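Local coordinates for UDP-galactopyranose mutase (Deinococcus radiodurans, PDB 3HDQ), which probably interconverts UDP-galactopyranose and UDP-galactofuranose, using a bound flavin-adenine dinucleotide cofactor, at residues V94-L98 and V377-L381. Numbering follows the deposited sequence.
Sequences VFEYL and VAQAL
V94 divides its two methyls between neighbouring residues of the other helix: CG1 meets CG1 of V377 at 3.8 Å, while CG2 rests against CB of A378 at 3.9 Å. With CG1 anti to the backbone N (chi1 169°), CG2 lies anti to the carbonyl carbon, a rotation that turns CG1 to V377 and CG2 to A378. Cutting V94 back to an alanine removes both methyls and would probably open a gap beside V377 CG1 and leave the A378 methyl without its closest neighbour across the contact. V377 CG1 also reaches CD2 of Y97 at 4.0 Å, meeting that ring obliquely, and its other methyl, CG2, lies 4.2 Å from CD2 of L98. One turn on, L381 sets CD2 over one face of the Y97 ring, 4.1 Å from the centroid and 12° off the normal, a well-centred CH-pi contact. The segments 94-98 and 377-381, parts of helices 92-99 and 373-388, have axes 10.8 Å apart at their closest and 82° between them, and meet through apolar contacts, with no hydrogen bond across. Both pack on helix 39-50, which follows strand 30-35 of the parallel sheet after a glycine-rich turn consistent with a Rossmann-type dinucleotide-binding motif: V43 meets Y97 and L381, while F39, an FAD-binding residue, lies against V377. Farther out, the Y97 hydroxyl is hydrogen-bonded to E46 of helix 39-50, which ties down the polar end of the ring.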
ATOM      1  N   VAL A  94      22.847 -12.707   0.319  1.00 25.40           N
ATOM      2  CA  VAL A  94      21.787 -11.764   0.694  1.00 24.02           C
ATOM      3  C   VAL A  94      21.259 -11.123  -0.584  1.00 28.37           C
ATOM      4  O   VAL A  94      20.051 -11.059  -0.801  1.00 23.97           O
ATOM      5  CB  VAL A  94      22.272 -10.651   1.645  1.00 22.83           C
ATOM      6  CG1 VAL A  94      21.199  -9.532   1.793  1.00 19.17           C
ATOM      7  CG2 VAL A  94      22.646 -11.240   3.002  1.00 23.62           C
ATOM      8  N   PHE A  95      22.171 -10.667  -1.440  1.00 24.73           N
ATOM      9  CA  PHE A  95      21.755 -10.054  -2.691  1.00 29.40           C
ATOM     10  C   PHE A  95      20.908 -11.010  -3.547  1.00 30.18           C
ATOM     11  O   PHE A  95      19.867 -10.622  -4.082  1.00 29.34           O
ATOM     12  CB  PHE A  95      22.941  -9.480  -3.475  1.00 26.38           C
ATOM     13  CG  PHE A  95      22.529  -8.750  -4.720  1.00 32.20           C
ATOM     14  CD1 PHE A  95      22.660  -9.345  -5.967  1.00 33.47           C
ATOM     15  CD2 PHE A  95      21.971  -7.481  -4.639  1.00 29.26           C
ATOM     16  CE1 PHE A  95      22.259  -8.679  -7.113  1.00 28.79           C
ATOM     17  CE2 PHE A  95      21.561  -6.814  -5.773  1.00 34.35           C
ATOM     18  CZ  PHE A  95      21.709  -7.412  -7.017  1.00 35.27           C
ATOM     19  N   GLU A  96      21.321 -12.267  -3.648  1.00 25.88           N
ATOM     20  CA  GLU A  96      20.541 -13.215  -4.438  1.00 29.22           C
ATOM     21  C   GLU A  96      19.192 -13.569  -3.789  1.00 28.68           C
ATOM     22  O   GLU A  96      18.175 -13.673  -4.469  1.00 30.10           O
ATOM     23  CB  GLU A  96      21.372 -14.456  -4.789  1.00 32.17           C
ATOM     24  CG  GLU A  96      22.547 -14.097  -5.720  1.00 36.07           C
ATOM     25  CD  GLU A  96      23.244 -15.293  -6.338  1.00 38.81           C
ATOM     26  OE1 GLU A  96      23.286 -16.370  -5.705  1.00 42.89           O
ATOM     27  OE2 GLU A  96      23.760 -15.142  -7.464  1.00 41.75           O
ATOM     28  N   TYR A  97      19.178 -13.721  -2.472  1.00 26.08           N
ATOM     29  CA  TYR A  97      17.937 -13.995  -1.767  1.00 26.16           C
ATOM     30  C   TYR A  97      16.883 -12.925  -2.074  1.00 26.60           C
ATOM     31  O   TYR A  97      15.780 -13.228  -2.526  1.00 23.95           O
ATOM     32  CB  TYR A  97      18.191 -14.083  -0.270  1.00 27.56           C
ATOM     33  CG  TYR A  97      16.923 -14.128   0.522  1.00 29.39           C
ATOM     34  CD1 TYR A  97      16.201 -15.305   0.635  1.00 25.68           C
ATOM     35  CD2 TYR A  97      16.431 -12.987   1.138  1.00 25.17           C
ATOM     36  CE1 TYR A  97      15.029 -15.349   1.340  1.00 25.96           C
ATOM     37  CE2 TYR A  97      15.264 -13.021   1.847  1.00 27.47           C
ATOM     38  CZ  TYR A  97      14.560 -14.207   1.948  1.00 25.64           C
ATOM     39  OH  TYR A  97      13.378 -14.246   2.658  1.00 23.50           O
ATOM     40  N   LEU A  98      17.249 -11.671  -1.855  1.00 26.19           N
ATOM     41  CA  LEU A  98      16.366 -10.549  -2.135  1.00 25.15           C
ATOM     42  C   LEU A  98      15.948 -10.474  -3.607  1.00 26.63           C
ATOM     43  O   LEU A  98      14.865  -9.986  -3.925  1.00 29.29           O
ATOM     44  CB  LEU A  98      17.038  -9.245  -1.712  1.00 21.01           C
ATOM     45  CG  LEU A  98      16.562  -8.586  -0.421  1.00 28.33           C
ATOM     46  CD1 LEU A  98      15.841  -9.556   0.503  1.00 22.12           C
ATOM     47  CD2 LEU A  98      17.719  -7.896   0.282  1.00 20.71           C
ATOM     48  N   VAL A 377      19.026  -8.982   7.125  1.00 22.63           N
ATOM     49  CA  VAL A 377      18.652 -10.123   6.297  1.00 23.58           C
ATOM     50  C   VAL A 377      19.550 -11.337   6.613  1.00 24.93           C
ATOM     51  O   VAL A 377      19.063 -12.447   6.827  1.00 25.29           O
ATOM     52  CB  VAL A 377      18.676  -9.802   4.785  1.00 25.22           C
ATOM     53  CG1 VAL A 377      18.458 -11.063   3.978  1.00 23.19           C
ATOM     54  CG2 VAL A 377      17.605  -8.767   4.425  1.00 20.84           C
ATOM     55  N   ALA A 378      20.856 -11.116   6.672  1.00 25.42           N
ATOM     56  CA  ALA A 378      21.800 -12.198   6.957  1.00 29.27           C
ATOM     57  C   ALA A 378      21.536 -12.799   8.331  1.00 24.90           C
ATOM     58  O   ALA A 378      21.626 -14.010   8.508  1.00 24.94           O
ATOM     59  CB  ALA A 378      23.258 -11.699   6.863  1.00 21.18           C
ATOM     60  N   GLN A 379      21.221 -11.943   9.300  1.00 24.47           N
ATOM     61  CA  GLN A 379      20.881 -12.416  10.642  1.00 29.72           C
ATOM     62  C   GLN A 379      19.643 -13.316  10.598  1.00 29.37           C
ATOM     63  O   GLN A 379      19.620 -14.392  11.202  1.00 29.20           O
ATOM     64  CB  GLN A 379      20.653 -11.245  11.614  1.00 28.20           C
ATOM     65  CG  GLN A 379      20.658 -11.658  13.090  1.00 27.36           C
ATOM     66  CD  GLN A 379      20.186 -10.551  14.035  1.00 36.89           C
ATOM     67  OE1 GLN A 379      19.238  -9.818  13.735  1.00 38.02           O
ATOM     68  NE2 GLN A 379      20.847 -10.436  15.191  1.00 34.23           N
ATOM     69  N   ALA A 380      18.618 -12.866   9.884  1.00 26.96           N
ATOM     70  CA  ALA A 380      17.361 -13.605   9.793  1.00 24.22           C
ATOM     71  C   ALA A 380      17.534 -14.968   9.104  1.00 27.23           C
ATOM     72  O   ALA A 380      16.967 -15.968   9.545  1.00 25.01           O
ATOM     73  CB  ALA A 380      16.291 -12.756   9.086  1.00 22.52           C
ATOM     74  N   LEU A 381      18.325 -15.001   8.030  1.00 29.18           N
ATOM     75  CA  LEU A 381      18.592 -16.243   7.312  1.00 27.06           C
ATOM     76  C   LEU A 381      19.324 -17.213   8.219  1.00 28.84           C
ATOM     77  O   LEU A 381      19.049 -18.409   8.200  1.00 31.77           O
ATOM     78  CB  LEU A 381      19.423 -15.998   6.051  1.00 20.70           C
ATOM     79  CG  LEU A 381      18.731 -15.181   4.958  1.00 29.38           C
ATOM     80  CD1 LEU A 381      19.690 -14.927   3.799  1.00 28.64           C
ATOM     81  CD2 LEU A 381      17.469 -15.885   4.479  1.00 25.37           C
TER